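PDB 3F6A: hydrolase, NUDIX family from Clostridium perfringens ATCC 13124, which probably hydrolyses nucleoside diphosphates linked to another moiety, as many members of the NUDIX family do, although its own substrate is not established. Local coordinates for residues A[6-11]-A[96-101]; A[58-63]-A[104-109]; A[53-58]-A[110-115]. One frame throughout, in Å; residues are numbered along the deposited sequence.

Contact 1: residues A[6-11]-A[96-101]; sequences HFTVSV and HSHIDF
Thr8 and Ser10 close on the carboxylate of Asp100 along one side of a parallel strand pair, 7-11 beside 98-101. Asp100 CG stands anti to its own backbone N (chi1 180°), and the carboxylate oxygens end within reach of Thr8 and Ser10. Ser10 OG comes within 2.6 Å of Asp100 OD2 and 2.8 Å of Asp100 OD1, two acceptors for its one proton. Thr8 OG1 lies 2.9 Å from the same Asp100 OD1, with Ile99 O as a competing acceptor. A weak bond of 3.4 Å from His98 ND1 also reaches Thr8 OG1, so the hydroxyl is approached by ring, carboxylate and backbone at once.

Between the strands the main chains exchange bonds in parallel fashion, beginning with Ile99 N to His6 O (2.8 Å, 172° at the hydrogen) and running on through Thr8 and Phe101 to Ser10 N. The opposite face of the pair is apolar and close-packed. Phe7 and Ile99 lie side by side, with Phe7 CE1 3.5 Å from Ile99 CD1, while Phe7 CD1 meets Phe101 CE2 at 3.8 Å.

The end where the strands begin is the more open to solvent: His6 and His96 are partly exposed and Ser97 is exposed. There His6 CD2 lies 3.3 Å from Ser97 O, and its ring is oblique to that of His96.

Phe7 and Phe101 each meet their own counterpart in the second subunit. Within the chain, strand 30-36 bonds to Val9 and strand 86-90 flanks 98-101, while Pro43, Ala46 and Cys47 of helix 43-55 pack on Val9.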
ATOM      1  N   HIS A   6      -8.299 -11.494  -0.990  1.00 37.46           N
ATOM      2  CA  HIS A   6      -6.975 -11.762  -1.547  1.00 33.13           C
ATOM      3  C   HIS A   6      -5.954 -10.779  -0.986  1.00 29.75           C
ATOM      4  O   HIS A   6      -4.992 -10.421  -1.661  1.00 27.18           O
ATOM      5  CB  HIS A   6      -7.017 -11.600  -3.065  1.00 32.76           C
ATOM      6  CG  HIS A   6      -7.745 -12.698  -3.771  1.00 33.34           C
ATOM      7  ND1 HIS A   6      -8.580 -12.465  -4.841  1.00 33.59           N
ATOM      8  CD2 HIS A   6      -7.729 -14.039  -3.588  1.00 33.26           C
ATOM      9  CE1 HIS A   6      -9.049 -13.617  -5.288  1.00 32.52           C
ATOM     10  NE2 HIS A   6      -8.547 -14.586  -4.546  1.00 33.42           N
ATOM     11  N   PHE A   7      -6.169 -10.348   0.249  1.00 26.90           N
ATOM     12  CA  PHE A   7      -5.285  -9.376   0.880  1.00 24.84           C
ATOM     13  C   PHE A   7      -4.754  -9.864   2.216  1.00 24.10           C
ATOM     14  O   PHE A   7      -5.518 -10.302   3.080  1.00 23.88           O
ATOM     15  CB  PHE A   7      -6.035  -8.054   1.062  1.00 24.99           C
ATOM     16  CG  PHE A   7      -6.405  -7.388  -0.236  1.00 25.99           C
ATOM     17  CD1 PHE A   7      -5.566  -6.441  -0.813  1.00 26.40           C
ATOM     18  CD2 PHE A   7      -7.582  -7.727  -0.896  1.00 27.23           C
ATOM     19  CE1 PHE A   7      -5.892  -5.848  -2.036  1.00 28.56           C
ATOM     20  CE2 PHE A   7      -7.915  -7.142  -2.115  1.00 26.42           C
ATOM     21  CZ  PHE A   7      -7.072  -6.200  -2.684  1.00 26.73           C
ATOM     22  N   THR A   8      -3.437  -9.779   2.376  1.00 21.54           N
ATOM     23  CA  THR A   8      -2.773 -10.203   3.596  1.00 18.96           C
ATOM     24  C   THR A   8      -1.765  -9.134   4.015  1.00 19.12           C
ATOM     25  O   THR A   8      -1.502  -8.190   3.268  1.00 18.21           O
ATOM     26  CB  THR A   8      -1.996 -11.518   3.372  1.00 20.52           C
ATOM     27  OG1 THR A   8      -0.868 -11.268   2.521  1.00 19.39           O
ATOM     28  CG2 THR A   8      -2.882 -12.567   2.711  1.00 21.07           C
ATOM     29  N   VAL A   9      -1.200  -9.289   5.209  1.00 17.83           N
ATOM     30  CA  VAL A   9      -0.191  -8.357   5.695  1.00 18.87           C
ATOM     31  C   VAL A   9       1.012  -9.136   6.211  1.00 19.37           C
ATOM     32  O   VAL A   9       0.910 -10.323   6.527  1.00 19.27           O
ATOM     33  CB  VAL A   9      -0.725  -7.442   6.835  1.00 18.74           C
ATOM     34  CG1 VAL A   9      -1.907  -6.635   6.338  1.00 18.52           C
ATOM     35  CG2 VAL A   9      -1.105  -8.273   8.066  1.00 17.99           C
ATOM     36  N   SER A  10       2.153  -8.462   6.272  1.00 19.82           N
ATOM     37  CA  SER A  10       3.392  -9.044   6.772  1.00 19.98           C
ATOM     38  C   SER A  10       4.020  -7.967   7.637  1.00 19.88           C
ATOM     39  O   SER A  10       3.904  -6.783   7.331  1.00 19.99           O
ATOM     40  CB  SER A  10       4.352  -9.395   5.625  1.00 19.67           C
ATOM     41  OG  SER A  10       3.924 -10.555   4.940  1.00 27.09           O
ATOM     42  N   VAL A  11       4.677  -8.374   8.716  1.00 19.18           N
ATOM     43  CA  VAL A  11       5.311  -7.420   9.610  1.00 18.76           C
ATOM     44  C   VAL A  11       6.690  -7.888  10.032  1.00 17.59           C
ATOM     45  O   VAL A  11       6.844  -8.982  10.565  1.00 16.89           O
ATOM     46  CB  VAL A  11       4.502  -7.218  10.907  1.00 20.62           C
ATOM     47  CG1 VAL A  11       4.890  -5.898  11.549  1.00 23.45           C
ATOM     48  CG2 VAL A  11       3.024  -7.281  10.619  1.00 25.05           C
ATOM     49  N   HIS A  96      -3.190 -19.415  -2.633  1.00 24.38           N
ATOM     50  CA  HIS A  96      -4.047 -18.771  -3.614  1.00 23.61           C
ATOM     51  C   HIS A  96      -3.391 -17.409  -3.819  1.00 22.61           C
ATOM     52  O   HIS A  96      -2.773 -16.871  -2.898  1.00 20.40           O
ATOM     53  CB  HIS A  96      -5.489 -18.636  -3.103  1.00 24.64           C
ATOM     54  CG  HIS A  96      -5.625 -17.844  -1.839  1.00 28.57           C
ATOM     55  ND1 HIS A  96      -5.540 -16.467  -1.810  1.00 32.30           N
ATOM     56  CD2 HIS A  96      -5.859 -18.233  -0.565  1.00 29.47           C
ATOM     57  CE1 HIS A  96      -5.719 -16.043  -0.570  1.00 29.66           C
ATOM     58  NE2 HIS A  96      -5.914 -17.093   0.205  1.00 32.58           N
ATOM     59  N   SER A  97      -3.488 -16.868  -5.027  1.00 22.05           N
ATOM     60  CA  SER A  97      -2.865 -15.582  -5.308  1.00 22.72           C
ATOM     61  C   SER A  97      -3.339 -14.554  -4.298  1.00 21.05           C
ATOM     62  O   SER A  97      -4.518 -14.506  -3.955  1.00 22.13           O
ATOM     63  CB  SER A  97      -3.192 -15.119  -6.729  1.00 23.33           C
ATOM     64  OG  SER A  97      -2.327 -14.065  -7.119  1.00 26.38           O
ATOM     65  N   HIS A  98      -2.414 -13.744  -3.802  1.00 19.19           N
ATOM     66  CA  HIS A  98      -2.772 -12.733  -2.825  1.00 19.88           C
ATOM     67  C   HIS A  98      -1.779 -11.589  -2.776  1.00 20.80           C
ATOM     68  O   HIS A  98      -0.594 -11.753  -3.080  1.00 20.86           O
ATOM     69  CB  HIS A  98      -2.879 -13.361  -1.434  1.00 20.49           C
ATOM     70  CG  HIS A  98      -1.626 -14.042  -0.978  1.00 20.53           C
ATOM     71  ND1 HIS A  98      -0.699 -13.432  -0.157  1.00 23.27           N
ATOM     72  CD2 HIS A  98      -1.152 -15.287  -1.218  1.00 21.27           C
ATOM     73  CE1 HIS A  98       0.288 -14.276   0.091  1.00 20.25           C
ATOM     74  NE2 HIS A  98       0.036 -15.408  -0.540  1.00 23.03           N
ATOM     75  N   ILE A  99      -2.286 -10.427  -2.391  1.00 20.92           N
ATOM     76  CA  ILE A  99      -1.471  -9.238  -2.248  1.00 22.45           C
ATOM     77  C   ILE A  99      -1.026  -9.210  -0.797  1.00 21.96           C
ATOM     78  O   ILE A  99      -1.821  -9.457   0.111  1.00 22.63           O
ATOM     79  CB  ILE A  99      -2.290  -7.968  -2.551  1.00 24.76           C
ATOM     80  CG1 ILE A  99      -2.561  -7.883  -4.052  1.00 27.51           C
ATOM     81  CG2 ILE A  99      -1.554  -6.730  -2.055  1.00 25.63           C
ATOM     82  CD1 ILE A  99      -3.459  -6.735  -4.444  1.00 29.16           C
ATOM     83  N   ASP A 100       0.248  -8.923  -0.572  1.00 22.14           N
ATOM     84  CA  ASP A 100       0.759  -8.857   0.783  1.00 21.26           C
ATOM     85  C   ASP A 100       1.330  -7.478   1.067  1.00 20.18           C
ATOM     86  O   ASP A 100       2.311  -7.058   0.440  1.00 18.41           O
ATOM     87  CB  ASP A 100       1.836  -9.918   1.004  1.00 25.18           C
ATOM     88  CG  ASP A 100       2.403  -9.877   2.408  1.00 29.64           C
ATOM     89  OD1 ASP A 100       1.651 -10.142   3.369  1.00 33.74           O
ATOM     90  OD2 ASP A 100       3.604  -9.571   2.552  1.00 35.17           O
ATOM     91  N   PHE A 101       0.696  -6.771   2.002  1.00 17.48           N
ATOM     92  CA  PHE A 101       1.136  -5.441   2.403  1.00 18.55           C
ATOM     93  C   PHE A 101       2.176  -5.599   3.495  1.00 16.58           C
ATOM     94  O   PHE A 101       1.872  -6.082   4.582  1.00 15.36           O
ATOM     95  CB  PHE A 101      -0.046  -4.612   2.921  1.00 20.31           C
ATOM     96  CG  PHE A 101      -1.014  -4.205   1.843  1.00 22.13           C
ATOM     97  CD1 PHE A 101      -0.554  -3.626   0.662  1.00 24.17           C
ATOM     98  CD2 PHE A 101      -2.383  -4.386   2.007  1.00 24.91           C
ATOM     99  CE1 PHE A 101      -1.444  -3.235  -0.337  1.00 23.61           C
ATOM    100  CE2 PHE A 101      -3.277  -3.999   1.016  1.00 23.74           C
ATOM    101  CZ  PHE A 101      -2.807  -3.423  -0.157  1.00 23.57           C
TER

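Contact 2: residues A[58-63]-A[104-109]; sequences NVTLYN and YATTTS
Tyr62 and Tyr104 meet through CB of Tyr62 and the carbonyl O of Tyr104, 3.4 Å apart, and neither ring lays a face or an edge on the other segment. Both rings turn out of the pair and pack on Ile85 and on Leu150 of helix 138-150; the Tyr104 ring also touches Met143 and Ala147, and its OH bonds to Glu146. The backbones form a short antiparallel ladder that adds strand 60-61 to the Nudix sheet alongside 98-106.

Thr60 and Thr106 are the hydrogen-bonded pair, with Thr60 N to Thr106 O at 2.9 Å and a return bond from Thr106 N. On the face they share, Thr106 OG1 rests 3.4 Å from Thr60 CB. Leu61 and Ala105, the non-hydrogen-bonded pair, come together on the other face, where Leu61 CD2 lies 3.8 Å from Ala105 CB; Val11 and Cys47 pack there too. Tyr62 N then bonds to Tyr104 O almost straight, at 173°.

Beyond the ladder a side chain takes over. Thr107 OG1, anti to its backbone N (chi1 -162°), donates to Asn58 O over 2.8 Å, and a water 3.0 Å from that same Asn58 O gives it a second donor.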
ATOM      1  N   ASN A  58       3.535  -6.498  21.570  1.00 22.05           N
ATOM      2  CA  ASN A  58       2.922  -5.192  21.382  1.00 23.07           C
ATOM      3  C   ASN A  58       3.956  -4.548  20.464  1.00 23.59           C
ATOM      4  O   ASN A  58       5.150  -4.606  20.755  1.00 23.38           O
ATOM      5  CB  ASN A  58       2.862  -4.419  22.702  1.00 25.45           C
ATOM      6  CG  ASN A  58       1.679  -4.810  23.556  1.00 27.40           C
ATOM      7  OD1 ASN A  58       1.691  -4.619  24.770  1.00 32.83           O
ATOM      8  ND2 ASN A  58       0.645  -5.347  22.925  1.00 26.88           N
ATOM      9  N   VAL A  59       3.522  -3.950  19.361  1.00 23.69           N
ATOM     10  CA  VAL A  59       4.472  -3.340  18.440  1.00 24.43           C
ATOM     11  C   VAL A  59       4.190  -1.880  18.113  1.00 23.64           C
ATOM     12  O   VAL A  59       3.146  -1.330  18.467  1.00 23.57           O
ATOM     13  CB  VAL A  59       4.534  -4.123  17.102  1.00 24.19           C
ATOM     14  CG1 VAL A  59       5.059  -5.526  17.336  1.00 20.28           C
ATOM     15  CG2 VAL A  59       3.152  -4.172  16.466  1.00 25.23           C
ATOM     16  N   THR A  60       5.153  -1.254  17.446  1.00 23.34           N
ATOM     17  CA  THR A  60       5.027   0.130  17.014  1.00 22.99           C
ATOM     18  C   THR A  60       5.376   0.162  15.532  1.00 23.17           C
ATOM     19  O   THR A  60       6.542   0.054  15.153  1.00 21.85           O
ATOM     20  CB  THR A  60       5.974   1.057  17.788  1.00 23.90           C
ATOM     21  OG1 THR A  60       5.504   1.189  19.135  1.00 24.30           O
ATOM     22  CG2 THR A  60       6.033   2.441  17.137  1.00 24.65           C
ATOM     23  N   LEU A  61       4.354   0.291  14.697  1.00 23.14           N
ATOM     24  CA  LEU A  61       4.560   0.318  13.257  1.00 23.62           C
ATOM     25  C   LEU A  61       5.279   1.585  12.812  1.00 22.94           C
ATOM     26  O   LEU A  61       5.004   2.677  13.305  1.00 22.39           O
ATOM     27  CB  LEU A  61       3.216   0.226  12.533  1.00 22.49           C
ATOM     28  CG  LEU A  61       2.352  -1.013  12.762  1.00 24.04           C
ATOM     29  CD1 LEU A  61       0.994  -0.804  12.104  1.00 24.27           C
ATOM     30  CD2 LEU A  61       3.033  -2.237  12.186  1.00 23.68           C
ATOM     31  N   TYR A  62       6.212   1.432  11.879  1.00 22.66           N
ATOM     32  CA  TYR A  62       6.925   2.581  11.347  1.00 21.11           C
ATOM     33  C   TYR A  62       5.870   3.346  10.555  1.00 21.92           C
ATOM     34  O   TYR A  62       5.235   2.787   9.654  1.00 21.65           O
ATOM     35  CB  TYR A  62       8.052   2.118  10.428  1.00 22.39           C
ATOM     36  CG  TYR A  62       8.734   3.227   9.673  1.00 21.51           C
ATOM     37  CD1 TYR A  62       9.441   4.228  10.346  1.00 22.11           C
ATOM     38  CD2 TYR A  62       8.678   3.275   8.279  1.00 21.80           C
ATOM     39  CE1 TYR A  62      10.074   5.250   9.647  1.00 24.81           C
ATOM     40  CE2 TYR A  62       9.310   4.292   7.571  1.00 24.89           C
ATOM     41  CZ  TYR A  62      10.002   5.275   8.262  1.00 25.80           C
ATOM     42  OH  TYR A  62      10.607   6.290   7.563  1.00 26.90           O
ATOM     43  N   ASN A  63       5.667   4.615  10.899  1.00 20.48           N
ATOM     44  CA  ASN A  63       4.659   5.417  10.229  1.00 21.37           C
ATOM     45  C   ASN A  63       5.021   6.886  10.043  1.00 24.22           C
ATOM     46  O   ASN A  63       4.639   7.746  10.848  1.00 22.22           O
ATOM     47  CB  ASN A  63       3.335   5.294  10.987  1.00 22.29           C
ATOM     48  CG  ASN A  63       2.238   6.161  10.401  1.00 22.99           C
ATOM     49  OD1 ASN A  63       2.247   6.487   9.213  1.00 23.46           O
ATOM     50  ND2 ASN A  63       1.270   6.524  11.234  1.00 22.94           N
ATOM     51  N   TYR A 104       7.003  -2.505   8.584  1.00 18.04           N
ATOM     52  CA  TYR A 104       8.158  -2.679   9.455  1.00 17.71           C
ATOM     53  C   TYR A 104       7.736  -2.072  10.787  1.00 18.46           C
ATOM     54  O   TYR A 104       6.994  -1.090  10.817  1.00 19.04           O
ATOM     55  CB  TYR A 104       9.395  -1.949   8.907  1.00 18.93           C
ATOM     56  CG  TYR A 104       9.902  -2.457   7.563  1.00 16.73           C
ATOM     57  CD1 TYR A 104       9.556  -3.724   7.091  1.00 16.47           C
ATOM     58  CD2 TYR A 104      10.746  -1.674   6.780  1.00 18.73           C
ATOM     59  CE1 TYR A 104      10.044  -4.200   5.866  1.00 18.38           C
ATOM     60  CE2 TYR A 104      11.240  -2.136   5.558  1.00 19.30           C
ATOM     61  CZ  TYR A 104      10.884  -3.400   5.107  1.00 17.80           C
ATOM     62  OH  TYR A 104      11.375  -3.848   3.899  1.00 18.64           O
ATOM     63  N   ALA A 105       8.199  -2.655  11.886  1.00 18.47           N
ATOM     64  CA  ALA A 105       7.836  -2.162  13.209  1.00 18.62           C
ATOM     65  C   ALA A 105       8.907  -2.471  14.245  1.00 20.12           C
ATOM     66  O   ALA A 105       9.880  -3.160  13.967  1.00 16.65           O
ATOM     67  CB  ALA A 105       6.519  -2.785  13.644  1.00 16.46           C
ATOM     68  N   THR A 106       8.702  -1.954  15.451  1.00 21.09           N
ATOM     69  CA  THR A 106       9.625  -2.172  16.552  1.00 22.46           C
ATOM     70  C   THR A 106       8.863  -2.765  17.735  1.00 22.26           C
ATOM     71  O   THR A 106       7.639  -2.660  17.805  1.00 23.72           O
ATOM     72  CB  THR A 106      10.263  -0.846  17.007  1.00 23.61           C
ATOM     73  OG1 THR A 106       9.228   0.058  17.414  1.00 23.89           O
ATOM     74  CG2 THR A 106      11.066  -0.215  15.872  1.00 24.28           C
ATOM     75  N   THR A 107       9.595  -3.393  18.652  1.00 22.92           N
ATOM     76  CA  THR A 107       9.016  -3.965  19.865  1.00 22.90           C
ATOM     77  C   THR A 107      10.082  -3.839  20.962  1.00 24.39           C
ATOM     78  O   THR A 107      11.265  -3.678  20.666  1.00 22.61           O
ATOM     79  CB  THR A 107       8.593  -5.442  19.667  1.00 23.81           C
ATOM     80  OG1 THR A 107       7.672  -5.817  20.701  1.00 22.50           O
ATOM     81  CG2 THR A 107       9.791  -6.361  19.697  1.00 22.83           C
ATOM     82  N   THR A 108       9.665  -3.915  22.222  1.00 25.86           N
ATOM     83  CA  THR A 108      10.587  -3.747  23.343  1.00 26.62           C
ATOM     84  C   THR A 108      11.443  -4.921  23.832  1.00 27.05           C
ATOM     85  O   THR A 108      12.576  -4.710  24.263  1.00 28.90           O
ATOM     86  CB  THR A 108       9.840  -3.175  24.554  1.00 28.37           C
ATOM     87  OG1 THR A 108       8.784  -4.066  24.921  1.00 28.89           O
ATOM     88  CG2 THR A 108       9.254  -1.814  24.219  1.00 27.37           C
ATOM     89  N   SER A 109      10.931  -6.146  23.772  1.00 25.92           N
ATOM     90  CA  SER A 109      11.713  -7.288  24.248  1.00 25.30           C
ATOM     91  C   SER A 109      11.753  -8.467  23.285  1.00 23.87           C
ATOM     92  O   SER A 109      10.877  -8.626  22.440  1.00 24.13           O
ATOM     93  CB  SER A 109      11.177  -7.769  25.596  1.00 24.59           C
ATOM     94  OG  SER A 109       9.846  -8.227  25.465  1.00 28.38           O
TER
HETATM   95  O   HOH W   1       6.503  -3.571  23.207  1.00 31.00           O
HETATM   96  O   HOH W   2       5.625   0.150   8.209  1.00 17.88           O

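Contact 3: residues A[53-58]-A[110-115]; sequences EEAGLN and FETSPE
Glu53 and Ala55, in the last turn of helix 43-55, offer their carbonyls to the loop 110-115. Glu115 N donates to Glu53 O over 2.8 Å at 166°. Ser113 N reaches Ala55 O over 2.9 Å, equally straight at the hydrogen but from well above the carbonyl plane, 64° out of it. Between these two bonds the Pro114 ring presses CG to within 3.2 Å of Glu54 O, so three successive carbonyls of the helix end are met by one extended piece of loop.

Side chains fill in around the backbone. The Glu115 chain, extended beyond CG, lies against the helix with its CD 3.6 Å from Glu53 CA; the Glu53 and Glu115 carboxylates, their planes steeply inclined to each other, are like charges that come near without bonding. At the other end Leu57 brings CD2 to 3.3 Å from Glu111 O, and Thr112 CG2 sits 4.1 Å from Ala55 CB.

Gly56 takes the chain out of the helix with a positive phi of 59° and places its CA 3.5 Å from Ser113 O. A water donates to Gly56 O over 2.8 Å and only weakly to Glu111 O.

Further out, Leu122 packs on Ala55, Thr112 and Pro114, and Leu20 on Ala55 and Leu57. Arg49 makes a salt bridge to Glu53 OE1, and Gly34 N bonds to Glu54 OE1.

Residues 35-56 carry the Nudix box, and here the loop 110-115 clasps its C-terminal end. In relatives, glutamates of this loop-helix-loop motif bind divalent metal, commonly magnesium; the glutamates of helix 43-55 are consistent with such a site.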
ATOM      1  N   GLU A  53      -1.039 -12.201  18.228  1.00 19.02           N
ATOM      2  CA  GLU A  53      -1.417 -13.604  18.131  1.00 19.82           C
ATOM      3  C   GLU A  53      -0.250 -14.548  17.834  1.00 19.94           C
ATOM      4  O   GLU A  53      -0.159 -15.633  18.417  1.00 20.87           O
ATOM      5  CB  GLU A  53      -2.512 -13.782  17.070  1.00 17.21           C
ATOM      6  CG  GLU A  53      -3.778 -12.967  17.351  1.00 18.32           C
ATOM      7  CD  GLU A  53      -4.861 -13.143  16.290  1.00 22.06           C
ATOM      8  OE1 GLU A  53      -4.536 -13.123  15.082  1.00 18.72           O
ATOM      9  OE2 GLU A  53      -6.048 -13.293  16.666  1.00 20.88           O
ATOM     10  N   GLU A  54       0.660 -14.133  16.958  1.00 17.98           N
ATOM     11  CA  GLU A  54       1.773 -14.999  16.591  1.00 19.54           C
ATOM     12  C   GLU A  54       3.016 -14.908  17.471  1.00 19.29           C
ATOM     13  O   GLU A  54       3.852 -15.814  17.448  1.00 18.61           O
ATOM     14  CB  GLU A  54       2.142 -14.768  15.121  1.00 20.66           C
ATOM     15  CG  GLU A  54       0.924 -14.856  14.205  1.00 21.71           C
ATOM     16  CD  GLU A  54       1.268 -14.886  12.722  1.00 22.78           C
ATOM     17  OE1 GLU A  54       2.246 -14.229  12.309  1.00 22.59           O
ATOM     18  OE2 GLU A  54       0.541 -15.560  11.963  1.00 19.82           O
ATOM     19  N   ALA A  55       3.138 -13.840  18.254  1.00 18.93           N
ATOM     20  CA  ALA A  55       4.306 -13.693  19.113  1.00 19.43           C
ATOM     21  C   ALA A  55       4.007 -13.057  20.466  1.00 18.89           C
ATOM     22  O   ALA A  55       4.920 -12.848  21.258  1.00 18.91           O
ATOM     23  CB  ALA A  55       5.377 -12.888  18.392  1.00 17.03           C
ATOM     24  N   GLY A  56       2.738 -12.755  20.732  1.00 20.52           N
ATOM     25  CA  GLY A  56       2.371 -12.139  22.000  1.00 19.32           C
ATOM     26  C   GLY A  56       3.092 -10.819  22.200  1.00 21.56           C
ATOM     27  O   GLY A  56       3.458 -10.451  23.326  1.00 21.56           O
ATOM     28  N   LEU A  57       3.288 -10.092  21.104  1.00 20.68           N
ATOM     29  CA  LEU A  57       3.994  -8.816  21.157  1.00 20.18           C
ATOM     30  C   LEU A  57       3.153  -7.579  20.897  1.00 21.27           C
ATOM     31  O   LEU A  57       2.195  -7.605  20.123  1.00 19.22           O
ATOM     32  CB  LEU A  57       5.141  -8.801  20.140  1.00 18.90           C
ATOM     33  CG  LEU A  57       6.281  -9.813  20.242  1.00 20.21           C
ATOM     34  CD1 LEU A  57       7.201  -9.655  19.039  1.00 18.10           C
ATOM     35  CD2 LEU A  57       7.045  -9.603  21.542  1.00 21.22           C
ATOM     36  N   ASN A  58       3.535  -6.498  21.570  1.00 22.05           N
ATOM     37  CA  ASN A  58       2.922  -5.192  21.382  1.00 23.07           C
ATOM     38  C   ASN A  58       3.956  -4.548  20.464  1.00 23.59           C
ATOM     39  O   ASN A  58       5.150  -4.606  20.755  1.00 23.38           O
ATOM     40  CB  ASN A  58       2.862  -4.419  22.702  1.00 25.45           C
ATOM     41  CG  ASN A  58       1.679  -4.810  23.556  1.00 27.40           C
ATOM     42  OD1 ASN A  58       1.691  -4.619  24.770  1.00 32.83           O
ATOM     43  ND2 ASN A  58       0.645  -5.347  22.925  1.00 26.88           N
ATOM     44  N   PHE A 110      12.779  -9.297  23.435  1.00 23.31           N
ATOM     45  CA  PHE A 110      12.959 -10.472  22.592  1.00 25.95           C
ATOM     46  C   PHE A 110      12.025 -11.588  23.014  1.00 24.89           C
ATOM     47  O   PHE A 110      11.805 -12.532  22.262  1.00 24.72           O
ATOM     48  CB  PHE A 110      14.394 -10.996  22.692  1.00 27.24           C
ATOM     49  CG  PHE A 110      15.418 -10.105  22.063  1.00 30.02           C
ATOM     50  CD1 PHE A 110      15.311  -9.739  20.727  1.00 30.07           C
ATOM     51  CD2 PHE A 110      16.524  -9.674  22.792  1.00 32.92           C
ATOM     52  CE1 PHE A 110      16.294  -8.959  20.124  1.00 32.51           C
ATOM     53  CE2 PHE A 110      17.511  -8.895  22.196  1.00 33.67           C
ATOM     54  CZ  PHE A 110      17.394  -8.539  20.858  1.00 31.46           C
ATOM     55  N   GLU A 111      11.484 -11.485  24.220  1.00 25.16           N
ATOM     56  CA  GLU A 111      10.603 -12.527  24.721  1.00 26.02           C
ATOM     57  C   GLU A 111       9.332 -12.606  23.889  1.00 24.07           C
ATOM     58  O   GLU A 111       8.710 -11.588  23.596  1.00 26.10           O
ATOM     59  CB  GLU A 111      10.252 -12.266  26.186  1.00 30.94           C
ATOM     60  CG  GLU A 111       9.929 -13.527  26.962  1.00 35.88           C
ATOM     61  CD  GLU A 111       9.526 -13.246  28.395  1.00 40.96           C
ATOM     62  OE1 GLU A 111      10.261 -12.505  29.089  1.00 41.72           O
ATOM     63  OE2 GLU A 111       8.476 -13.776  28.825  1.00 41.69           O
ATOM     64  N   THR A 112       8.945 -13.820  23.520  1.00 21.62           N
ATOM     65  CA  THR A 112       7.746 -14.018  22.715  1.00 20.35           C
ATOM     66  C   THR A 112       6.877 -15.121  23.281  1.00 19.67           C
ATOM     67  O   THR A 112       7.371 -16.042  23.924  1.00 18.88           O
ATOM     68  CB  THR A 112       8.116 -14.365  21.269  1.00 18.16           C
ATOM     69  OG1 THR A 112       9.030 -15.467  21.264  1.00 19.06           O
ATOM     70  CG2 THR A 112       8.780 -13.177  20.602  1.00 15.34           C
ATOM     71  N   SER A 113       5.577 -15.023  23.035  1.00 21.05           N
ATOM     72  CA  SER A 113       4.629 -16.014  23.532  1.00 20.62           C
ATOM     73  C   SER A 113       3.489 -16.194  22.528  1.00 18.73           C
ATOM     74  O   SER A 113       2.440 -15.578  22.662  1.00 16.84           O
ATOM     75  CB  SER A 113       4.069 -15.544  24.878  1.00 21.80           C
ATOM     76  OG  SER A 113       3.123 -16.460  25.388  1.00 28.28           O
ATOM     77  N   PRO A 114       3.681 -17.047  21.510  1.00 18.67           N
ATOM     78  CA  PRO A 114       2.624 -17.256  20.514  1.00 17.26           C
ATOM     79  C   PRO A 114       1.344 -17.820  21.107  1.00 16.73           C
ATOM     80  O   PRO A 114       1.378 -18.601  22.054  1.00 15.39           O
ATOM     81  CB  PRO A 114       3.258 -18.240  19.534  1.00 17.83           C
ATOM     82  CG  PRO A 114       4.732 -17.959  19.666  1.00 18.48           C
ATOM     83  CD  PRO A 114       4.891 -17.810  21.159  1.00 18.68           C
ATOM     84  N   GLU A 115       0.212 -17.429  20.536  1.00 16.36           N
ATOM     85  CA  GLU A 115      -1.063 -17.935  20.999  1.00 16.74           C
ATOM     86  C   GLU A 115      -1.294 -19.323  20.400  1.00 16.59           C
ATOM     87  O   GLU A 115      -0.587 -19.749  19.477  1.00 15.29           O
ATOM     88  CB  GLU A 115      -2.184 -16.965  20.627  1.00 18.11           C
ATOM     89  CG  GLU A 115      -2.101 -15.663  21.422  1.00 19.77           C
ATOM     90  CD  GLU A 115      -3.173 -14.664  21.045  1.00 19.63           C
ATOM     91  OE1 GLU A 115      -4.151 -15.048  20.365  1.00 19.07           O
ATOM     92  OE2 GLU A 115      -3.040 -13.491  21.442  1.00 19.48           O
TER
HETATM   93  O   HOH W   3       5.490 -11.479  24.895  1.00 43.25           O

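Strand 98-106 carries contact 1 at its beginning and contact 2 at its end; their centres are about 20 Å apart, on opposite sides of the chain's centre. They still touch, because Val11 CG1 lies 4.1 Å from Ala105 CB and 4.2 Å from Leu61 CD2. Contact 3 is closer to contact 2, about 12 Å between centres: the two share Asn58, and Leu57 CD2 packs 3.9 Å from Thr107 OG1. Contacts 1 and 3 stay about 7 Å apart at their nearest atoms. The Nudix-box helix 43-55, which as in relatives probably carries metal-binding glutamates, relates all three: it packs on Val9, on Val59 and Leu61, and ends in contact 3.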